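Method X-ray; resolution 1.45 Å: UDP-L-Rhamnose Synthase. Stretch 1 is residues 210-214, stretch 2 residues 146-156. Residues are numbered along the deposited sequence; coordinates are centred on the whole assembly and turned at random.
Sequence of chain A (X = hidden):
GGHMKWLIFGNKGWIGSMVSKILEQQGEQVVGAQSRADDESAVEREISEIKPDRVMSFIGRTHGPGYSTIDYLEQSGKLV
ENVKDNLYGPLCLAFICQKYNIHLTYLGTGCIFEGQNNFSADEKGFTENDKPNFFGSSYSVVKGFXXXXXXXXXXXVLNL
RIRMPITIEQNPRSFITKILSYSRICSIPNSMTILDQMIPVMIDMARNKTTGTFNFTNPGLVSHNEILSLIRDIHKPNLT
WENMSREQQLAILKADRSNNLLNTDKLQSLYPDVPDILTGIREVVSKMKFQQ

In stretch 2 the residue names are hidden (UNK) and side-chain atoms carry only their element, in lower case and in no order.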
# COMPACT_ATOMS: atom_id res chain seq x y z
N THR A 210 16.54 -18.79 -7.75
CA THR A 210 15.88 -18.14 -8.91
C THR A 210 15.15 -16.90 -8.35
O THR A 210 14.42 -17.08 -7.36
CB THR A 210 14.91 -19.10 -9.62
OG1 THR A 210 15.61 -20.30 -9.96
CG2 THR A 210 14.26 -18.46 -10.82
N THR A 211 15.19 -15.78 -9.05
CA THR A 211 14.53 -14.53 -8.59
C THR A 211 13.65 -14.00 -9.72
O THR A 211 13.71 -14.54 -10.82
CB THR A 211 15.49 -13.46 -8.06
OG1 THR A 211 16.36 -13.02 -9.11
CG2 THR A 211 16.23 -13.96 -6.85
N GLY A 212 12.85 -12.99 -9.41
CA GLY A 212 12.00 -12.35 -10.40
C GLY A 212 10.54 -12.71 -10.20
O GLY A 212 10.23 -13.49 -9.31
N THR A 213 9.70 -12.25 -11.10
CA THR A 213 8.26 -12.57 -11.08
C THR A 213 8.03 -13.80 -11.97
O THR A 213 8.55 -13.85 -13.09
CB THR A 213 7.42 -11.38 -11.50
OG1 THR A 213 7.60 -10.38 -10.49
CG2 THR A 213 5.95 -11.69 -11.62
N PHE A 214 7.20 -14.73 -11.52
CA PHE A 214 6.72 -15.88 -12.34
C PHE A 214 5.23 -16.03 -12.12
O PHE A 214 4.78 -16.26 -10.98
CB PHE A 214 7.41 -17.18 -11.99
CG PHE A 214 8.86 -17.25 -12.40
CD1 PHE A 214 9.24 -18.03 -13.49
CD2 PHE A 214 9.84 -16.65 -11.63
CE1 PHE A 214 10.59 -18.13 -13.83
CE2 PHE A 214 11.18 -16.72 -12.01
CZ PHE A 214 11.55 -17.50 -13.08
N UNK A 146 1.31 -4.67 -4.37
CA UNK A 146 2.43 -5.49 -3.84
C UNK A 146 3.19 -6.14 -4.99
O UNK A 146 4.45 -6.16 -4.99
o UNK A 146 1.18 -5.76 -1.91
c UNK A 146 3.10 -7.25 -2.20
c UNK A 146 1.95 -6.53 -2.84
N UNK A 147 2.48 -6.59 -5.99
CA UNK A 147 3.12 -7.29 -7.12
C UNK A 147 4.02 -6.30 -7.86
O UNK A 147 5.14 -6.67 -8.19
o UNK A 147 2.89 -9.84 -9.05
c UNK A 147 2.71 -8.62 -9.21
c UNK A 147 2.07 -7.86 -8.06
o UNK A 147 2.89 -8.01 -10.29
N UNK A 148 3.53 -5.10 -8.12
CA UNK A 148 4.35 -4.09 -8.80
C UNK A 148 5.57 -3.79 -7.93
O UNK A 148 6.68 -3.68 -8.47
n UNK A 148 2.44 0.94 -12.34
c UNK A 148 2.33 -3.11 -9.96
n UNK A 148 0.54 0.54 -11.13
c UNK A 148 1.52 -1.88 -10.22
c UNK A 148 1.74 0.16 -11.53
n UNK A 148 2.24 -0.98 -11.11
c UNK A 148 3.49 -2.85 -9.03
N UNK A 149 5.38 -3.60 -6.63
CA UNK A 149 6.50 -3.20 -5.74
C UNK A 149 7.55 -4.29 -5.74
O UNK A 149 8.78 -3.98 -5.68
c UNK A 149 5.21 -1.59 -4.23
c UNK A 149 5.98 -2.90 -4.33
c UNK A 149 6.17 -0.42 -4.29
c UNK A 149 4.37 -1.54 -2.96
N UNK A 150 7.15 -5.54 -5.91
CA UNK A 150 8.13 -6.67 -5.90
C UNK A 150 9.05 -6.60 -7.12
O UNK A 150 10.17 -7.13 -7.03
c UNK A 150 7.46 -8.03 -5.81
c UNK A 150 6.95 -8.53 -1.71
s UNK A 150 8.06 -8.34 -3.11
c UNK A 150 6.83 -8.29 -4.47
N UNK A 151 8.64 -5.93 -8.19
CA UNK A 151 9.45 -5.80 -9.42
C UNK A 151 10.66 -4.92 -9.12
O UNK A 151 11.64 -5.00 -9.87
c UNK A 151 6.00 -7.74 -11.36
n UNK A 151 6.55 -6.83 -10.58
c UNK A 151 8.60 -5.29 -10.58
c UNK A 151 7.73 -6.34 -11.19
n UNK A 151 6.71 -7.77 -12.52
c UNK A 151 7.81 -6.98 -12.39
N UNK A 152 10.61 -4.07 -8.09
CA UNK A 152 11.80 -3.29 -7.63
C UNK A 152 12.83 -4.17 -6.93
O UNK A 152 13.95 -3.66 -6.65
c UNK A 152 10.72 0.84 -8.90
c UNK A 152 8.65 0.15 -7.97
c UNK A 152 9.36 0.99 -8.80
c UNK A 152 9.31 -0.87 -7.30
c UNK A 152 11.37 -2.15 -6.70
c UNK A 152 10.67 -1.05 -7.43
c UNK A 152 11.37 -0.17 -8.23
N UNK A 153 12.53 -5.46 -6.69
CA UNK A 153 13.41 -6.43 -6.03
C UNK A 153 13.67 -7.63 -6.97
O UNK A 153 13.84 -8.73 -6.50
c UNK A 153 12.21 -3.85 -1.78
c UNK A 153 13.36 -4.59 -1.78
c UNK A 153 11.45 -5.06 -3.70
c UNK A 153 12.80 -6.91 -4.71
c UNK A 153 13.55 -5.60 -2.71
c UNK A 153 12.60 -5.83 -3.69
c UNK A 153 11.25 -4.07 -2.74
N UNK A 154 13.76 -7.38 -8.26
CA UNK A 154 13.78 -8.45 -9.28
C UNK A 154 15.00 -9.36 -9.13
O UNK A 154 14.93 -10.51 -9.55
o UNK A 154 14.18 -9.08 -12.64
c UNK A 154 13.71 -7.83 -10.68
c UNK A 154 13.35 -8.85 -11.74
o UNK A 154 12.23 -9.36 -11.69
N UNK A 155 16.12 -8.88 -8.56
CA UNK A 155 17.35 -9.72 -8.43
C UNK A 155 17.46 -10.35 -7.05
O UNK A 155 18.39 -11.12 -6.84
c UNK A 155 18.61 -8.93 -8.76
c UNK A 155 18.57 -8.28 -10.12
o UNK A 155 18.15 -8.90 -11.10
n UNK A 155 18.99 -7.03 -10.19
N UNK A 156 16.51 -10.09 -6.14
CA UNK A 156 16.61 -10.45 -4.72
C UNK A 156 15.40 -11.25 -4.27
O UNK A 156 15.51 -11.98 -3.26
c UNK A 156 18.05 -8.53 -4.07
o UNK A 156 19.02 -9.17 -3.60
c UNK A 156 16.69 -9.17 -3.89
o UNK A 156 18.12 -7.49 -4.79
O HOH W 1 9.96 -9.08 -10.16
O HOH W 2 10.80 -10.85 -13.37

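Position 146 has three side-chain atoms: one carbon carrying an oxygen and a second carbon. It lies on the helix and does not reach stretch 1. This is Thr 146.

Position 147 has two carbons, the second carrying two oxygens, a carboxylate on a short stem. One oxygen is 4.4 Å from Thr 213 CG2. This is Asp 147.

Position 148 has three carbons, a nitrogen, then a carbon with two more nitrogens. It makes no contact. The guanidinium marks Arg 148.

Position 149 has four carbons, forked at the second, out of reach of stretch 1. It is Leu 149.

Position 150 is an unbranched chain of two carbons, a sulfur and a carbon. Its CB points toward stretch 1, but its end leads away. The sulfur identifies Met 150.

Position 151 has one carbon and a five-membered ring of three carbons and two nitrogens. Thr 213 OG1 lies over one face of the ring, 3.2 Å from the ring carbon between the two nitrogens of position 151. The residue is His 151, and that carbon is CE1. The ring is also held within its own stretch: His 151 ND1 donates to Asp 147 O at 2.8 Å.

Position 152 has one carbon and a six-carbon ring, and makes no contact. It is Phe 152.

Position 153 has the same atoms. Its ring leads away from stretch 1. It is Phe 153.

Position 154 has two carbons, the second carrying two oxygens. One oxygen is 3.9 Å from Thr 213 N. This is Asp 154, and that oxygen is OD1.

Position 155 has two carbons, the second carrying one oxygen and one nitrogen. Its CB points away, and the CA of position 155 is 3.5 Å from Thr 211 OG1. The carboxamide is Asn 155.

Position 156 has two carbons, the second carrying two oxygens. The backbone C of position 156 is 3.8 Å from Thr 211 CG2. It is Asp 156.

The contact is small and centres on Asp 154. Its backbone O accepts the one direct hydrogen bond, from Thr 211 OG1 at 2.9 Å. Two waters fill the gap by the carboxylate. Water 1 donates to Asp 154 OD1 (2.8 Å) and is hydrogen-bonded to Thr 213 OG1 (2.7 Å). Water 2 donates to Asp 154 OD1 (2.7 Å) and accepts from Thr 213 N (2.9 Å). Gly 212 has phi/psi of 108/-176, where a CB would jam against Thr 211 O; that alone calls for glycine.

Stretch 2, residues 146-156: TDRLMHFFDND
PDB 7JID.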